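Local coordinates for protein sulfate transporter 4.1, chloroplastic (Arabidopsis thaliana, PDB 7LHV) that moves sulfate across the membrane together with protons, as an SLC26/SulP-type symporter that may play a role in regulating sulfate assimilation, at residues 492-495 against 496-500; 542-545 against 546-550. All coordinates share one frame; numbering follows the deposited sequence.

Interaction 1: residues 492-495 against 496-500; sequences VIHE and SANPH
V492 and S496 meet one turn apart at the C-terminal end of helix 477-496. This is the last membrane helix of the transporter, and here it runs out into the linker to the STAS domain. The backbone pairings are helical, i to i+4. S496 N donates to V492 O at 2.9 Å, and A497 N donates to I493 O, also at 2.9 Å. Beyond the helix the chain runs on through N498 and P499 to strand 501-504.

The side-chain contact between flat groups is that of H494 and N498. One end of the N498 amide points at a face of the imidazole, off toward its rim, with the planes 83° apart. H494 also meets W199 of the second subunit edge-to-face and touches both bound lipids, a sphingosine phosphate and a phosphatidylcholine. Replacing H494 by an alanine would take away the imidazole, and W199 of the second subunit would probably lose its edge-to-face partner and the two lipids a side chain they touch.

Apolar packing involves the surroundings. V492 packs on F203 of its own chain and on F539 of the second subunit.

The serine hydroxyl adds a second grip. With chi1 at -66°, OG stands beside its own backbone N and turns back along the helix. It donates to V492 O at 3.1 Å from 36° out of the carbonyl plane, while S496 N reaches the same oxygen from the opposite face.

Interaction 2: residues 542-545 against 546-550; sequences ISYI and KDRLR
Y544 and R548 pair one turn apart near the start of helix 542-560. This helix is the crossover of the STAS beta-alpha-beta unit, between strands 527-533 and 569-575. The backbone carries regular i to i+4 bonds, such as K546 N to I542 O at 2.9 Å.

The tight part is apolar. I545 CG2 meets L549 CD1 at 3.9 Å, and the two buried side chains run alongside each other. I545 also packs on I501 and I537. On the flank against helix 584-599, I542 and K546 both touch A589, and K546 touches L593 as well.

S543 and D547 form the looser side. D547 OD1 lies 2.9 Å from S543 O, but these are two acceptors and make no hydrogen bond.

Y544 and R548 are a partly exposed pair. The R548 chain runs alongside Y544. Its CG sits over one face of the phenol ring, 3.9 Å from the centroid, in a CH-pi contact. Bends at chi2 (-65°) and chi3 (-55°) bring the guanidinium beside the phenol oxygen. NH1 of R548 donates to Y544 OH at 3.0 Å, with the oxygen nearly in the guanidinium plane. The ring is thus held at its face and at its hydroxyl by one side chain, and the arginine charge would probably polarise the phenol.

In the fold
From the N terminus, the chain crosses the membrane domain and leaves it along helix 477-496. Interaction 1 lies at the end of that helix and in the linker that follows. Strands 501-504 and 527-533 come next, then interaction 2 at the start of helix 542-560. The two are in series; they neither nest nor cross, and each is local, so neither closes a long loop. They meet in space: the centres of interaction 1 and interaction 2 are about 13 Å apart. P499 CG lies 4.1 Å from I545 CG1, and N498 also packs on Y544. The linker therefore rests on the first STAS helix, which ties the membrane domain to the STAS domain.

Interaction 1: residues 492-495 against 496-500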
ATOM      1  N   VAL A 492      -2.313   6.594   3.138  1.00 48.77           N
ATOM      2  CA  VAL A 492      -1.994   5.725   4.271  1.00 48.77           C
ATOM      3  C   VAL A 492      -0.495   5.738   4.543  1.00 48.77           C
ATOM      4  O   VAL A 492      -0.056   5.843   5.696  1.00 48.77           O
ATOM      5  CB  VAL A 492      -2.507   4.297   4.008  1.00 48.77           C
ATOM      6  CG1 VAL A 492      -1.809   3.305   4.917  1.00 48.77           C
ATOM      7  CG2 VAL A 492      -4.005   4.231   4.207  1.00 48.77           C
ATOM      8  N   ILE A 493       0.312   5.641   3.487  1.00 48.13           N
ATOM      9  CA  ILE A 493       1.763   5.641   3.639  1.00 48.13           C
ATOM     10  C   ILE A 493       2.250   6.992   4.144  1.00 48.13           C
ATOM     11  O   ILE A 493       3.160   7.066   4.976  1.00 48.13           O
ATOM     12  CB  ILE A 493       2.432   5.248   2.310  1.00 48.13           C
ATOM     13  CG1 ILE A 493       2.188   3.768   2.020  1.00 48.13           C
ATOM     14  CG2 ILE A 493       3.916   5.543   2.346  1.00 48.13           C
ATOM     15  CD1 ILE A 493       2.514   3.368   0.611  1.00 48.13           C
ATOM     16  N   HIS A 494       1.658   8.082   3.654  1.00 51.15           N
ATOM     17  CA  HIS A 494       2.035   9.406   4.133  1.00 51.15           C
ATOM     18  C   HIS A 494       1.723   9.567   5.614  1.00 51.15           C
ATOM     19  O   HIS A 494       2.514  10.152   6.360  1.00 51.15           O
ATOM     20  CB  HIS A 494       1.323  10.483   3.320  1.00 51.15           C
ATOM     21  CG  HIS A 494       1.680  11.877   3.731  1.00 51.15           C
ATOM     22  ND1 HIS A 494       0.933  12.600   4.635  1.00 51.15           N
ATOM     23  CD2 HIS A 494       2.701  12.683   3.356  1.00 51.15           C
ATOM     24  CE1 HIS A 494       1.480  13.790   4.802  1.00 51.15           C
ATOM     25  NE2 HIS A 494       2.552  13.867   4.038  1.00 51.15           N
ATOM     26  N   GLU A 495       0.566   9.072   6.057  1.00 51.47           N
ATOM     27  CA  GLU A 495       0.242   9.152   7.477  1.00 51.47           C
ATOM     28  C   GLU A 495       1.183   8.293   8.311  1.00 51.47           C
ATOM     29  O   GLU A 495       1.622   8.713   9.388  1.00 51.47           O
ATOM     30  CB  GLU A 495      -1.206   8.736   7.717  1.00 51.47           C
ATOM     31  CG  GLU A 495      -1.624   8.834   9.171  1.00 51.47           C
ATOM     32  CD  GLU A 495      -1.622  10.262   9.678  1.00 51.47           C
ATOM     33  OE1 GLU A 495      -1.790  11.187   8.857  1.00 51.47           O
ATOM     34  OE2 GLU A 495      -1.444  10.462  10.898  1.00 51.47           O
ATOM     35  N   SER A 496       1.501   7.088   7.837  1.00 51.19           N
ATOM     36  CA  SER A 496       2.384   6.208   8.597  1.00 51.19           C
ATOM     37  C   SER A 496       3.796   6.774   8.679  1.00 51.19           C
ATOM     38  O   SER A 496       4.471   6.626   9.702  1.00 51.19           O
ATOM     39  CB  SER A 496       2.404   4.813   7.977  1.00 51.19           C
ATOM     40  OG  SER A 496       1.140   4.185   8.092  1.00 51.19           O
ATOM     41  N   ALA A 497       4.253   7.431   7.618  1.00 50.18           N
ATOM     42  CA  ALA A 497       5.628   7.892   7.506  1.00 50.18           C
ATOM     43  C   ALA A 497       5.872   9.252   8.142  1.00 50.18           C
ATOM     44  O   ALA A 497       7.008   9.733   8.111  1.00 50.18           O
ATOM     45  CB  ALA A 497       6.042   7.940   6.034  1.00 50.18           C
ATOM     46  N   ASN A 498       4.855   9.891   8.712  1.00 50.78           N
ATOM     47  CA  ASN A 498       5.009  11.194   9.359  1.00 50.78           C
ATOM     48  C   ASN A 498       4.384  11.158  10.746  1.00 50.78           C
ATOM     49  O   ASN A 498       3.357  11.800  10.994  1.00 50.78           O
ATOM     50  CB  ASN A 498       4.387  12.302   8.510  1.00 50.78           C
ATOM     51  CG  ASN A 498       5.108  12.502   7.197  1.00 50.78           C
ATOM     52  OD1 ASN A 498       6.328  12.379   7.118  1.00 50.78           O
ATOM     53  ND2 ASN A 498       4.354  12.817   6.154  1.00 50.78           N
ATOM     54  N   PRO A 499       4.985  10.425  11.680  1.00 51.67           N
ATOM     55  CA  PRO A 499       4.448  10.389  13.041  1.00 51.67           C
ATOM     56  C   PRO A 499       4.667  11.710  13.760  1.00 51.67           C
ATOM     57  O   PRO A 499       5.560  12.494  13.434  1.00 51.67           O
ATOM     58  CB  PRO A 499       5.241   9.262  13.703  1.00 51.67           C
ATOM     59  CG  PRO A 499       6.528   9.260  12.980  1.00 51.67           C
ATOM     60  CD  PRO A 499       6.203   9.607  11.555  1.00 51.67           C
ATOM     61  N   HIS A 500       3.821  11.951  14.755  1.00 60.29           N
ATOM     62  CA  HIS A 500       3.916  13.167  15.547  1.00 60.29           C
ATOM     63  C   HIS A 500       4.967  12.995  16.633  1.00 60.29           C
ATOM     64  O   HIS A 500       4.963  11.999  17.361  1.00 60.29           O
ATOM     65  CB  HIS A 500       2.564  13.512  16.166  1.00 60.29           C
ATOM     66  CG  HIS A 500       2.534  14.843  16.848  1.00 60.29           C
ATOM     67  ND1 HIS A 500       2.436  14.977  18.217  1.00 60.29           N
ATOM     68  CD2 HIS A 500       2.589  16.101  16.350  1.00 60.29           C
ATOM     69  CE1 HIS A 500       2.432  16.259  18.532  1.00 60.29           C
ATOM     70  NE2 HIS A 500       2.523  16.963  17.419  1.00 60.29           N
TER

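Interaction 2: residues 542-545 against 546-550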
ATOM      1  N   ILE A 542      10.466   4.804  10.769  1.00 52.44           N
ATOM      2  CA  ILE A 542      11.781   4.912  11.391  1.00 52.44           C
ATOM      3  C   ILE A 542      12.632   5.982  10.717  1.00 52.44           C
ATOM      4  O   ILE A 542      13.458   6.627  11.374  1.00 52.44           O
ATOM      5  CB  ILE A 542      12.483   3.543  11.407  1.00 52.44           C
ATOM      6  CG1 ILE A 542      13.686   3.588  12.342  1.00 52.44           C
ATOM      7  CG2 ILE A 542      12.899   3.126  10.009  1.00 52.44           C
ATOM      8  CD1 ILE A 542      13.374   4.174  13.695  1.00 52.44           C
ATOM      9  N   SER A 543      12.458   6.193   9.410  1.00 56.26           N
ATOM     10  CA  SER A 543      13.256   7.201   8.716  1.00 56.26           C
ATOM     11  C   SER A 543      12.916   8.608   9.193  1.00 56.26           C
ATOM     12  O   SER A 543      13.816   9.428   9.418  1.00 56.26           O
ATOM     13  CB  SER A 543      13.047   7.079   7.208  1.00 56.26           C
ATOM     14  OG  SER A 543      13.436   5.797   6.749  1.00 56.26           O
ATOM     15  N   TYR A 544      11.626   8.907   9.349  1.00 53.96           N
ATOM     16  CA  TYR A 544      11.227  10.224   9.832  1.00 53.96           C
ATOM     17  C   TYR A 544      11.743  10.468  11.243  1.00 53.96           C
ATOM     18  O   TYR A 544      12.206  11.568  11.562  1.00 53.96           O
ATOM     19  CB  TYR A 544       9.707  10.362   9.784  1.00 53.96           C
ATOM     20  CG  TYR A 544       9.188  11.698  10.264  1.00 53.96           C
ATOM     21  CD1 TYR A 544       9.093  12.781   9.404  1.00 53.96           C
ATOM     22  CD2 TYR A 544       8.787  11.875  11.580  1.00 53.96           C
ATOM     23  CE1 TYR A 544       8.618  14.001   9.842  1.00 53.96           C
ATOM     24  CE2 TYR A 544       8.310  13.087  12.026  1.00 53.96           C
ATOM     25  CZ  TYR A 544       8.229  14.146  11.156  1.00 53.96           C
ATOM     26  OH  TYR A 544       7.753  15.356  11.605  1.00 53.96           O
ATOM     27  N   ILE A 545      11.665   9.453  12.103  1.00 54.03           N
ATOM     28  CA  ILE A 545      12.154   9.600  13.469  1.00 54.03           C
ATOM     29  C   ILE A 545      13.662   9.805  13.473  1.00 54.03           C
ATOM     30  O   ILE A 545      14.192  10.617  14.242  1.00 54.03           O
ATOM     31  CB  ILE A 545      11.733   8.389  14.318  1.00 54.03           C
ATOM     32  CG1 ILE A 545      10.212   8.349  14.449  1.00 54.03           C
ATOM     33  CG2 ILE A 545      12.377   8.445  15.687  1.00 54.03           C
ATOM     34  CD1 ILE A 545       9.669   7.009  14.850  1.00 54.03           C
ATOM     35  N   LYS A 546      14.378   9.081  12.609  1.00 57.85           N
ATOM     36  CA  LYS A 546      15.819   9.272  12.507  1.00 57.85           C
ATOM     37  C   LYS A 546      16.156  10.693  12.078  1.00 57.85           C
ATOM     38  O   LYS A 546      17.061  11.318  12.640  1.00 57.85           O
ATOM     39  CB  LYS A 546      16.419   8.263  11.531  1.00 57.85           C
ATOM     40  CG  LYS A 546      16.845   6.960  12.179  1.00 57.85           C
ATOM     41  CD  LYS A 546      17.805   6.178  11.298  1.00 57.85           C
ATOM     42  CE  LYS A 546      17.139   5.730  10.011  1.00 57.85           C
ATOM     43  NZ  LYS A 546      17.679   4.428   9.539  1.00 57.85           N
ATOM     44  N   ASP A 547      15.432  11.226  11.091  1.00 56.93           N
ATOM     45  CA  ASP A 547      15.685  12.596  10.648  1.00 56.93           C
ATOM     46  C   ASP A 547      15.387  13.603  11.753  1.00 56.93           C
ATOM     47  O   ASP A 547      16.153  14.555  11.968  1.00 56.93           O
ATOM     48  CB  ASP A 547      14.846  12.905   9.411  1.00 56.93           C
ATOM     49  CG  ASP A 547      15.199  12.024   8.234  1.00 56.93           C
ATOM     50  OD1 ASP A 547      16.002  11.085   8.413  1.00 56.93           O
ATOM     51  OD2 ASP A 547      14.671  12.268   7.129  1.00 56.93           O
ATOM     52  N   ARG A 548      14.275  13.411  12.466  1.00 61.98           N
ATOM     53  CA  ARG A 548      13.917  14.330  13.542  1.00 61.98           C
ATOM     54  C   ARG A 548      14.948  14.306  14.658  1.00 61.98           C
ATOM     55  O   ARG A 548      15.252  15.345  15.254  1.00 61.98           O
ATOM     56  CB  ARG A 548      12.530  13.993  14.083  1.00 61.98           C
ATOM     57  CG  ARG A 548      11.402  14.317  13.127  1.00 61.98           C
ATOM     58  CD  ARG A 548      11.323  15.812  12.888  1.00 61.98           C
ATOM     59  NE  ARG A 548      11.203  16.553  14.137  1.00 61.98           N
ATOM     60  CZ  ARG A 548      10.052  16.869  14.717  1.00 61.98           C
ATOM     61  NH1 ARG A 548       8.893  16.536  14.175  1.00 61.98           N
ATOM     62  NH2 ARG A 548      10.067  17.536  15.866  1.00 61.98           N
ATOM     63  N   LEU A 549      15.485  13.126  14.972  1.00 62.15           N
ATOM     64  CA  LEU A 549      16.502  13.045  16.013  1.00 62.15           C
ATOM     65  C   LEU A 549      17.852  13.564  15.526  1.00 62.15           C
ATOM     66  O   LEU A 549      18.657  14.034  16.337  1.00 62.15           O
ATOM     67  CB  LEU A 549      16.615  11.608  16.515  1.00 62.15           C
ATOM     68  CG  LEU A 549      15.349  11.099  17.212  1.00 62.15           C
ATOM     69  CD1 LEU A 549      15.511   9.660  17.662  1.00 62.15           C
ATOM     70  CD2 LEU A 549      14.981  11.991  18.381  1.00 62.15           C
ATOM     71  N   ARG A 550      18.120  13.486  14.221  1.00 60.71           N
ATOM     72  CA  ARG A 550      19.350  14.035  13.666  1.00 60.71           C
ATOM     73  C   ARG A 550      19.307  15.547  13.510  1.00 60.71           C
ATOM     74  O   ARG A 550      20.362  16.165  13.319  1.00 60.71           O
ATOM     75  CB  ARG A 550      19.653  13.403  12.306  1.00 60.71           C
ATOM     76  CG  ARG A 550      20.199  11.990  12.366  1.00 60.71           C
ATOM     77  CD  ARG A 550      20.265  11.385  10.975  1.00 60.71           C
ATOM     78  NE  ARG A 550      20.996  10.125  10.953  1.00 60.71           N
ATOM     79  CZ  ARG A 550      20.893   9.219   9.989  1.00 60.71           C
ATOM     80  NH1 ARG A 550      20.090   9.401   8.955  1.00 60.71           N
ATOM     81  NH2 ARG A 550      21.614   8.106  10.066  1.00 60.71           N
TER